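Local coordinates for protein tyrocidine synthase 2 (Brevibacillus parabrevis, PDB 6TA8) that belongs to the multidomain nonribosomal peptide synthetases and is represented here by a domain of the condensation family, built from two lobes, at residues A[48-53]-A[414-419]; A[271-276]-A[342-347]; A[75-80]-A[106-111]. All coordinates share one frame; numbering follows the deposited sequence.

Interaction 1: residues A[48-53]-A[414-419]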
loop_
_atom_site.group_PDB
_atom_site.type_symbol
_atom_site.label_atom_id
_atom_site.label_comp_id
_atom_site.label_asym_id
_atom_site.label_seq_id
_atom_site.Cartn_x
_atom_site.Cartn_y
_atom_site.Cartn_z
ATOM N N ASN A 48 -16.761 2.147 -6.792
ATOM C CA ASN A 48 -17.448 1.432 -7.867
ATOM C C ASN A 48 -16.534 1.263 -9.082
ATOM O O ASN A 48 -16.811 1.745 -10.182
ATOM C CB ASN A 48 -18.758 2.137 -8.247
ATOM C CG ASN A 48 -19.982 1.427 -7.699
ATOM O OD1 ASN A 48 -20.332 0.335 -8.147
ATOM N ND2 ASN A 48 -20.641 2.048 -6.727
ATOM N N PHE A 49 -15.423 0.566 -8.855
ATOM C CA PHE A 49 -14.455 0.329 -9.913
ATOM C C PHE A 49 -15.029 -0.602 -10.975
ATOM O O PHE A 49 -15.857 -1.472 -10.692
ATOM C CB PHE A 49 -13.173 -0.280 -9.344
ATOM C CG PHE A 49 -12.385 0.656 -8.473
ATOM C CD1 PHE A 49 -11.804 1.795 -9.004
ATOM C CD2 PHE A 49 -12.212 0.387 -7.125
ATOM C CE1 PHE A 49 -11.073 2.654 -8.205
ATOM C CE2 PHE A 49 -11.482 1.242 -6.322
ATOM C CZ PHE A 49 -10.911 2.377 -6.864
ATOM N N THR A 50 -14.581 -0.407 -12.213
ATOM C CA THR A 50 -14.885 -1.345 -13.284
ATOM C C THR A 50 -13.931 -2.528 -13.189
ATOM O O THR A 50 -12.717 -2.344 -13.053
ATOM C CB THR A 50 -14.767 -0.669 -14.649
ATOM O OG1 THR A 50 -15.608 0.492 -14.684
ATOM C CG2 THR A 50 -15.189 -1.627 -15.758
ATOM N N ASP A 51 -14.483 -3.739 -13.252
ATOM C CA ASP A 51 -13.719 -4.966 -13.032
ATOM C C ASP A 51 -12.991 -4.908 -11.691
ATOM O O ASP A 51 -11.773 -5.083 -11.603
ATOM C CB ASP A 51 -12.739 -5.225 -14.179
ATOM C CG ASP A 51 -13.383 -5.086 -15.545
ATOM O OD1 ASP A 51 -14.531 -5.550 -15.718
ATOM O OD2 ASP A 51 -12.740 -4.511 -16.447
ATOM N N ARG A 52 -13.760 -4.652 -10.629
ATOM C CA ARG A 52 -13.193 -4.528 -9.290
ATOM C C ARG A 52 -12.510 -5.805 -8.815
ATOM O O ARG A 52 -11.810 -5.771 -7.798
ATOM C CB ARG A 52 -14.283 -4.121 -8.299
ATOM C CG ARG A 52 -15.359 -5.171 -8.100
ATOM C CD ARG A 52 -16.558 -4.605 -7.363
ATOM N NE ARG A 52 -17.426 -5.665 -6.861
ATOM C CZ ARG A 52 -18.653 -5.470 -6.390
ATOM N NH1 ARG A 52 -19.168 -4.248 -6.351
ATOM N NH2 ARG A 52 -19.367 -6.499 -5.955
ATOM N N HIS A 53 -12.697 -6.924 -9.520
ATOM C CA HIS A 53 -11.957 -8.140 -9.206
ATOM C C HIS A 53 -10.511 -8.066 -9.673
ATOM O O HIS A 53 -9.694 -8.893 -9.253
ATOM C CB HIS A 53 -12.643 -9.349 -9.838
ATOM C CG HIS A 53 -12.639 -9.327 -11.334
ATOM N ND1 HIS A 53 -13.604 -8.676 -12.072
ATOM C CD2 HIS A 53 -11.779 -9.866 -12.231
ATOM C CE1 HIS A 53 -13.342 -8.819 -13.358
ATOM N NE2 HIS A 53 -12.241 -9.536 -13.483
ATOM N N GLU A 414 -9.677 -0.871 -17.677
ATOM C CA GLU A 414 -10.846 -0.007 -17.604
ATOM C C GLU A 414 -11.052 0.604 -16.223
ATOM O O GLU A 414 -11.965 1.419 -16.058
ATOM C CB GLU A 414 -12.104 -0.787 -18.000
ATOM C CG GLU A 414 -11.905 -1.746 -19.162
ATOM C CD GLU A 414 -11.797 -1.033 -20.495
ATOM O OE1 GLU A 414 -12.572 -0.080 -20.724
ATOM O OE2 GLU A 414 -10.937 -1.424 -21.311
ATOM N N SER A 415 -10.235 0.233 -15.240
ATOM C CA SER A 415 -10.406 0.744 -13.886
ATOM C C SER A 415 -10.134 2.243 -13.837
ATOM O O SER A 415 -9.215 2.748 -14.486
ATOM C CB SER A 415 -9.478 0.010 -12.918
ATOM O OG SER A 415 -9.681 0.444 -11.586
ATOM N N GLU A 416 -10.939 2.952 -13.050
ATOM C CA GLU A 416 -10.858 4.404 -12.985
ATOM C C GLU A 416 -9.784 4.847 -12.000
ATOM O O GLU A 416 -9.620 4.258 -10.928
ATOM C CB GLU A 416 -12.209 4.993 -12.581
ATOM C CG GLU A 416 -13.341 4.693 -13.555
ATOM C CD GLU A 416 -13.964 3.325 -13.333
ATOM O OE1 GLU A 416 -13.516 2.604 -12.417
ATOM O OE2 GLU A 416 -14.902 2.973 -14.077
ATOM N N ARG A 417 -9.052 5.894 -12.372
ATOM C CA ARG A 417 -8.060 6.479 -11.483
ATOM C C ARG A 417 -8.747 7.331 -10.423
ATOM O O ARG A 417 -9.718 8.036 -10.708
ATOM C CB ARG A 417 -7.063 7.329 -12.272
ATOM C CG ARG A 417 -6.096 6.527 -13.128
ATOM C CD ARG A 417 -5.176 7.440 -13.924
ATOM N NE ARG A 417 -4.581 8.479 -13.088
ATOM C CZ ARG A 417 -3.464 8.325 -12.385
ATOM N NH1 ARG A 417 -2.813 7.169 -12.415
ATOM N NH2 ARG A 417 -2.996 9.325 -11.651
ATOM N N VAL A 418 -8.236 7.259 -9.198
ATOM C CA VAL A 418 -8.809 7.992 -8.079
ATOM C C VAL A 418 -8.034 9.272 -7.789
ATOM O O VAL A 418 -8.632 10.316 -7.526
ATOM C CB VAL A 418 -8.877 7.087 -6.830
ATOM C CG1 VAL A 418 -9.382 7.871 -5.626
ATOM C CG2 VAL A 418 -9.765 5.882 -7.100
ATOM N N PHE A 419 -6.708 9.212 -7.848
ATOM C CA PHE A 419 -5.853 10.345 -7.533
ATOM C C PHE A 419 -5.190 10.875 -8.796
ATOM O O PHE A 419 -4.846 10.106 -9.701
ATOM C CB PHE A 419 -4.790 9.955 -6.504
ATOM C CG PHE A 419 -5.356 9.603 -5.162
ATOM C CD1 PHE A 419 -5.800 10.594 -4.303
ATOM C CD2 PHE A 419 -5.457 8.280 -4.761
ATOM C CE1 PHE A 419 -6.327 10.275 -3.068
ATOM C CE2 PHE A 419 -5.983 7.954 -3.527
ATOM C CZ PHE A 419 -6.419 8.953 -2.678
#

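Interaction 2: residues A[271-276]-A[342-347]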
loop_
_atom_site.group_PDB
_atom_site.type_symbol
_atom_site.label_atom_id
_atom_site.label_comp_id
_atom_site.label_asym_id
_atom_site.label_seq_id
_atom_site.Cartn_x
_atom_site.Cartn_y
_atom_site.Cartn_z
ATOM N N HIS A 271 19.246 12.262 13.135
ATOM C CA HIS A 271 19.345 12.731 14.513
ATOM C C HIS A 271 19.850 14.168 14.639
ATOM O O HIS A 271 20.119 14.610 15.761
ATOM C CB HIS A 271 20.242 11.784 15.317
ATOM C CG HIS A 271 19.737 10.376 15.364
ATOM N ND1 HIS A 271 20.436 9.352 15.967
ATOM C CD2 HIS A 271 18.599 9.820 14.884
ATOM C CE1 HIS A 271 19.752 8.228 15.855
ATOM N NE2 HIS A 271 18.633 8.484 15.202
ATOM N N ALA A 272 19.986 14.904 13.534
ATOM C CA ALA A 272 20.271 16.331 13.637
ATOM C C ALA A 272 19.001 17.122 13.924
ATOM O O ALA A 272 19.026 18.093 14.687
ATOM C CB ALA A 272 20.942 16.833 12.358
ATOM N N TYR A 273 17.888 16.720 13.313
ATOM C CA TYR A 273 16.563 17.202 13.674
ATOM C C TYR A 273 15.752 16.146 14.411
ATOM O O TYR A 273 14.626 16.432 14.834
ATOM C CB TYR A 273 15.801 17.657 12.423
ATOM C CG TYR A 273 16.352 18.907 11.772
ATOM C CD1 TYR A 273 17.384 18.834 10.846
ATOM C CD2 TYR A 273 15.830 20.158 12.076
ATOM C CE1 TYR A 273 17.887 19.973 10.247
ATOM C CE2 TYR A 273 16.327 21.302 11.482
ATOM C CZ TYR A 273 17.355 21.204 10.567
ATOM O OH TYR A 273 17.853 22.341 9.973
ATOM N N HIS A 274 16.305 14.949 14.585
ATOM C CA HIS A 274 15.613 13.787 15.142
ATOM C C HIS A 274 14.227 13.628 14.519
ATOM O O HIS A 274 13.192 13.661 15.184
ATOM C CB HIS A 274 15.544 13.857 16.665
ATOM C CG HIS A 274 16.504 12.929 17.345
ATOM N ND1 HIS A 274 16.302 11.566 17.404
ATOM C CD2 HIS A 274 17.678 13.163 17.976
ATOM C CE1 HIS A 274 17.308 11.002 18.050
ATOM N NE2 HIS A 274 18.156 11.949 18.408
ATOM N N THR A 275 14.238 13.458 13.201
ATOM C CA THR A 275 13.038 13.255 12.412
ATOM C C THR A 275 12.856 11.771 12.118
ATOM O O THR A 275 13.601 10.912 12.598
ATOM C CB THR A 275 13.111 14.053 11.107
ATOM O OG1 THR A 275 14.333 13.740 10.425
ATOM C CG2 THR A 275 13.062 15.545 11.389
ATOM N N GLU A 276 11.844 11.469 11.319
ATOM C CA GLU A 276 11.649 10.148 10.748
ATOM C C GLU A 276 11.628 10.278 9.228
ATOM O O GLU A 276 11.792 11.369 8.676
ATOM C CB GLU A 276 10.367 9.501 11.283
ATOM C CG GLU A 276 10.235 9.533 12.805
ATOM C CD GLU A 276 11.128 8.521 13.511
ATOM O OE1 GLU A 276 11.970 7.882 12.845
ATOM O OE2 GLU A 276 10.985 8.365 14.743
ATOM N N GLN A 342 11.627 25.085 7.640
ATOM C CA GLN A 342 10.705 24.293 6.833
ATOM C C GLN A 342 10.585 22.870 7.364
ATOM O O GLN A 342 9.477 22.330 7.467
ATOM C CB GLN A 342 11.161 24.281 5.375
ATOM C CG GLN A 342 10.131 23.727 4.407
ATOM C CD GLN A 342 9.000 24.699 4.143
ATOM O OE1 GLN A 342 9.197 25.913 4.155
ATOM N NE2 GLN A 342 7.806 24.170 3.902
ATOM N N ILE A 343 11.715 22.242 7.700
ATOM C CA ILE A 343 11.682 20.879 8.221
ATOM C C ILE A 343 10.993 20.841 9.580
ATOM O O ILE A 343 10.166 19.961 9.845
ATOM C CB ILE A 343 13.104 20.296 8.288
ATOM C CG1 ILE A 343 13.756 20.327 6.905
ATOM C CG2 ILE A 343 13.075 18.871 8.825
ATOM C CD1 ILE A 343 15.217 19.941 6.912
ATOM N N LYS A 344 11.317 21.790 10.462
ATOM C CA LYS A 344 10.642 21.847 11.755
ATOM C C LYS A 344 9.153 22.133 11.597
ATOM O O LYS A 344 8.347 21.683 12.419
ATOM C CB LYS A 344 11.289 22.903 12.646
ATOM C CG LYS A 344 12.777 22.698 12.883
ATOM C CD LYS A 344 13.342 23.802 13.758
ATOM C CE LYS A 344 14.781 23.517 14.143
ATOM N NZ LYS A 344 15.169 24.218 15.395
ATOM N N GLN A 345 8.771 22.875 10.555
ATOM C CA GLN A 345 7.357 23.141 10.312
ATOM C C GLN A 345 6.612 21.857 9.972
ATOM O O GLN A 345 5.535 21.586 10.514
ATOM C CB GLN A 345 7.208 24.166 9.189
ATOM C CG GLN A 345 5.837 24.190 8.541
ATOM C CD GLN A 345 4.920 25.212 9.170
ATOM O OE1 GLN A 345 5.375 26.169 9.797
ATOM N NE2 GLN A 345 3.617 25.020 9.002
ATOM N N THR A 346 7.180 21.044 9.078
ATOM C CA THR A 346 6.518 19.808 8.674
ATOM C C THR A 346 6.631 18.740 9.755
ATOM O O THR A 346 5.671 18.000 10.003
ATOM C CB THR A 346 7.111 19.313 7.354
ATOM O OG1 THR A 346 6.767 20.227 6.306
ATOM C CG2 THR A 346 6.581 17.927 7.003
ATOM N N LYS A 347 7.790 18.649 10.411
ATOM C CA LYS A 347 7.974 17.654 11.463
ATOM C C LYS A 347 6.953 17.840 12.579
ATOM O O LYS A 347 6.326 16.875 13.030
ATOM C CB LYS A 347 9.403 17.732 12.008
ATOM C CG LYS A 347 9.541 17.440 13.496
ATOM C CD LYS A 347 9.454 15.953 13.802
ATOM C CE LYS A 347 9.811 15.677 15.255
ATOM N NZ LYS A 347 9.088 16.586 16.190
#

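Interaction 3: residues A[75-80]-A[106-111]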
loop_
_atom_site.group_PDB
_atom_site.type_symbol
_atom_site.label_atom_id
_atom_site.label_comp_id
_atom_site.label_asym_id
_atom_site.label_seq_id
_atom_site.Cartn_x
_atom_site.Cartn_y
_atom_site.Cartn_z
ATOM N N ALA A 75 3.548 -25.313 1.108
ATOM C CA ALA A 75 3.774 -24.083 1.857
ATOM C C ALA A 75 2.536 -23.196 1.840
ATOM O O ALA A 75 2.112 -22.683 2.883
ATOM C CB ALA A 75 4.982 -23.336 1.287
ATOM N N PHE A 76 1.933 -23.011 0.663
ATOM C CA PHE A 76 0.765 -22.142 0.562
ATOM C C PHE A 76 -0.469 -22.776 1.190
ATOM O O PHE A 76 -1.340 -22.058 1.694
ATOM C CB PHE A 76 0.502 -21.782 -0.900
ATOM C CG PHE A 76 1.321 -20.621 -1.391
ATOM C CD1 PHE A 76 0.918 -19.319 -1.145
ATOM C CD2 PHE A 76 2.499 -20.832 -2.088
ATOM C CE1 PHE A 76 1.671 -18.249 -1.591
ATOM C CE2 PHE A 76 3.256 -19.767 -2.536
ATOM C CZ PHE A 76 2.841 -18.474 -2.287
ATOM N N GLN A 77 -0.568 -24.109 1.173
ATOM C CA GLN A 77 -1.662 -24.770 1.879
ATOM C C GLN A 77 -1.625 -24.460 3.369
ATOM O O GLN A 77 -2.677 -24.387 4.015
ATOM C CB GLN A 77 -1.606 -26.281 1.650
ATOM C CG GLN A 77 -2.140 -26.733 0.299
ATOM C CD GLN A 77 -3.653 -26.756 0.246
ATOM O OE1 GLN A 77 -4.316 -27.022 1.248
ATOM N NE2 GLN A 77 -4.208 -26.479 -0.928
ATOM N N GLN A 78 -0.429 -24.274 3.929
ATOM C CA GLN A 78 -0.305 -23.914 5.335
ATOM C C GLN A 78 -0.434 -22.411 5.551
ATOM O O GLN A 78 -0.954 -21.981 6.587
ATOM C CB GLN A 78 1.034 -24.412 5.887
ATOM C CG GLN A 78 1.210 -24.208 7.382
ATOM C CD GLN A 78 0.273 -25.069 8.207
ATOM O OE1 GLN A 78 -0.199 -26.110 7.748
ATOM N NE2 GLN A 78 0.001 -24.638 9.433
ATOM N N ILE A 79 0.025 -21.604 4.592
ATOM C CA ILE A 79 -0.062 -20.153 4.729
ATOM C C ILE A 79 -1.518 -19.705 4.748
ATOM O O ILE A 79 -1.940 -18.946 5.629
ATOM C CB ILE A 79 0.725 -19.461 3.602
ATOM C CG1 ILE A 79 2.230 -19.601 3.836
ATOM C CG2 ILE A 79 0.333 -17.997 3.498
ATOM C CD1 ILE A 79 3.072 -18.994 2.739
ATOM N N VAL A 80 -2.308 -20.172 3.778
ATOM C CA VAL A 80 -3.703 -19.752 3.687
ATOM C C VAL A 80 -4.515 -20.300 4.855
ATOM O O VAL A 80 -5.499 -19.683 5.281
ATOM C CB VAL A 80 -4.292 -20.178 2.329
ATOM C CG1 VAL A 80 -5.692 -19.631 2.158
ATOM C CG2 VAL A 80 -3.401 -19.692 1.197
ATOM N N ASP A 106 -13.160 -24.932 1.271
ATOM C CA ASP A 106 -12.977 -24.660 -0.143
ATOM C C ASP A 106 -11.493 -24.684 -0.497
ATOM O O ASP A 106 -10.628 -24.953 0.338
ATOM C CB ASP A 106 -13.605 -23.316 -0.513
ATOM C CG ASP A 106 -15.115 -23.346 -0.458
ATOM O OD1 ASP A 106 -15.663 -23.841 0.551
ATOM O OD2 ASP A 106 -15.753 -22.874 -1.421
ATOM N N GLU A 107 -11.202 -24.396 -1.764
ATOM C CA GLU A 107 -9.821 -24.325 -2.214
ATOM C C GLU A 107 -9.129 -23.115 -1.602
ATOM O O GLU A 107 -9.705 -22.027 -1.512
ATOM C CB GLU A 107 -9.758 -24.253 -3.738
ATOM C CG GLU A 107 -8.614 -25.049 -4.342
ATOM C CD GLU A 107 -8.672 -25.095 -5.855
ATOM O OE1 GLU A 107 -8.709 -24.017 -6.486
ATOM O OE2 GLU A 107 -8.683 -26.211 -6.418
ATOM N N ARG A 108 -7.882 -23.311 -1.183
ATOM C CA ARG A 108 -7.148 -22.275 -0.471
ATOM C C ARG A 108 -6.379 -21.341 -1.394
ATOM O O ARG A 108 -6.092 -20.205 -0.996
ATOM C CB ARG A 108 -6.193 -22.922 0.537
ATOM C CG ARG A 108 -6.903 -23.864 1.499
ATOM C CD ARG A 108 -5.956 -24.495 2.501
ATOM N NE ARG A 108 -6.660 -25.418 3.388
ATOM C CZ ARG A 108 -6.086 -26.089 4.379
ATOM N NH1 ARG A 108 -4.789 -25.944 4.617
ATOM N NH2 ARG A 108 -6.807 -26.907 5.134
ATOM N N PHE A 109 -6.052 -21.778 -2.608
ATOM C CA PHE A 109 -5.352 -20.932 -3.568
ATOM C C PHE A 109 -5.423 -21.584 -4.941
ATOM O O PHE A 109 -5.633 -22.794 -5.065
ATOM C CB PHE A 109 -3.893 -20.691 -3.159
ATOM C CG PHE A 109 -3.063 -21.943 -3.086
ATOM C CD1 PHE A 109 -3.150 -22.786 -1.990
ATOM C CD2 PHE A 109 -2.187 -22.269 -4.107
ATOM C CE1 PHE A 109 -2.387 -23.935 -1.919
ATOM C CE2 PHE A 109 -1.421 -23.418 -4.042
ATOM C CZ PHE A 109 -1.521 -24.251 -2.945
ATOM N N ARG A 110 -5.246 -20.760 -5.971
ATOM C CA ARG A 110 -5.231 -21.216 -7.354
ATOM C C ARG A 110 -3.790 -21.286 -7.844
ATOM O O ARG A 110 -3.046 -20.305 -7.739
ATOM C CB ARG A 110 -6.052 -20.282 -8.245
ATOM C CG ARG A 110 -6.372 -20.856 -9.615
ATOM C CD ARG A 110 -7.402 -20.007 -10.339
ATOM N NE ARG A 110 -7.753 -20.564 -11.642
ATOM C CZ ARG A 110 -8.791 -21.364 -11.857
ATOM N NH1 ARG A 110 -9.587 -21.705 -10.853
ATOM N NH2 ARG A 110 -9.035 -21.825 -13.077
ATOM N N PHE A 111 -3.404 -22.442 -8.377
ATOM C CA PHE A 111 -2.028 -22.711 -8.767
ATOM C C PHE A 111 -1.901 -22.775 -10.284
ATOM O O PHE A 111 -2.798 -23.269 -10.974
ATOM C CB PHE A 111 -1.534 -24.023 -8.152
ATOM C CG PHE A 111 -0.049 -24.219 -8.255
ATOM C CD1 PHE A 111 0.809 -23.587 -7.370
ATOM C CD2 PHE A 111 0.490 -25.035 -9.235
ATOM C CE1 PHE A 111 2.176 -23.766 -7.461
ATOM C CE2 PHE A 111 1.856 -25.218 -9.332
ATOM C CZ PHE A 111 2.701 -24.581 -8.444
#

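Interaction 1: residues A[48-53]-A[414-419]
Thr50 and Ser415 bring two loops together, with 5.0 Å between their CA atoms, and the chains run roughly opposite ways, 145° apart end to end. Condensation domains have two lobes of chloramphenicol acetyltransferase-like fold, and this contact lies where they meet. The loop 48-53 leads from helix 39-46 into strand 56-63 of one lobe. The segment 414-419 is on its way back from strand 401-402, at the edge of that lobe's sheet, to strand 421-428 in the sheet of the other.

The carboxylate of Glu416 grips Thr50 with both oxygens. Thr50 N donates to Glu416 OE1 over 3.2 Å, at an N-H...O angle of 156°, and meets its syn lone pair. Thr50 OG1 donates to Glu416 OE2 over 2.6 Å, from the syn side but 20° out of the carboxylate plane. The first torsion of Thr50 puts OG1 beside its own N, and one carboxylate can take both. Two bonds should limit rotation of the carboxylate.

Asp51 OD2 is held by Ser412. Arg52 O, further along the loop, accepts a hydrogen bond from His163 NE2, first histidine of the family's HHxxxDG motif.

Phe49 is buried, and its ring stacks on Trp55. Val418 CG2 meets the ring edge at CE1, 3.7 Å away, and Glu416 O lies at that edge. Ser415 OG, buried without a polar partner in the model, sits 3.6 Å from Phe49 CD1.

Interaction 2: residues A[271-276]-A[342-347]
Tyr273 and Thr275 pack against Ile343, Lys344 and Lys347 on one side of helix 339-351, in the lobe of the condensation domain that holds the six-stranded sheet. Tyr273 lies in a short, weakly bonded helical turn. His274 then turns the chain with positive phi toward helix 277-293.

The contact is chiefly apolar, and no hydrogen bond crosses between the segments. Ile343 lies over one face of the Tyr273 ring, offset toward its rim, with its CD1 4.3 Å from Tyr273 CE1. The aliphatic chain of Lys344 runs across the ring edge at about a right angle. Extended beyond CG, it carries CE to within 3.8 Å of Tyr273 CE2. Deeper in, the methyls Thr275 CG2 and Ile343 CG2 touch at 4.2 Å. Ile343 also rests on Ile462 and Cys466 of helix 445-466, so this small apolar patch joins several helices.

The polar ends look elsewhere. Tyr273 OH is hydrogen-bonded to His465 NE2, which ties the ring to helix 445-466. The side chain of Lys347 touches Asp279 in helix 277-293. Its chain bends at chi2 (77°) and again at chi4, which lays the last carbons along the turn. There Lys347 CE is 3.9 Å from His274 O.

Interaction 3: residues A[75-80]-A[106-111]
Helix 69-82 packs here on the chain that enters strand 110-115, an outermost strand of the mixed sheet in one acetyltransferase-like lobe. Phe76, Gln77 and Val80 face Arg108 and Phe109.

Phe76 CB sits over the centre of the Phe109 ring, 3.7 Å from its centroid and 11° off the normal, a CH-pi contact. The two rings meet obliquely. Gln77 CG lies at the Phe109 ring edge, in plane, 3.6 Å from Phe109 CE1. Gln77 NE2 comes in obliquely, 3.3 Å from the same Phe109 CE1. Val147 of strand 145-152 touches both phenylalanines.

Val80 CG1 presses on the Arg108 backbone, 3.2 Å from Arg108 O. The Arg108 chain runs extended across Gln77. Its NH1 donates to Gln77 O over 2.7 Å at 143°, the acceptor close to the guanidinium plane and the donor tilted out of the carbonyl plane. Gln77 OE1 lies over one face of the same group, 3.6 Å from Arg108 NE.

Arg108 NH1 also forms a salt bridge with Glu81. One cation thus bonds a backbone carbonyl and a carboxylate near the helix C-terminus. Its charge should suit that end, while carbon atoms and the Gln77 amide pack the Phe109 ring.

How the interactions relate
Interaction 3 and interaction 2 lie in different lobes, on opposite sides of the chain's centre, with their centres 45 Å apart and their nearest atoms about 30 Å apart. They follow one another along the chain, and both are nested inside the long loop that interaction 1 closes. Interaction 1 lies between the lobes. Its nearest atoms are about 11 Å from interaction 3 and about 18 Å from interaction 2. None of the three touches another. The loop of interaction 1 also reaches the HHxxxDG motif. The other two are contacts within a lobe: 75-80 with 106-111 joins helix to sheet edge, and 271-276 with 342-347 joins a short helical turn and the residues after it to helix 339-351.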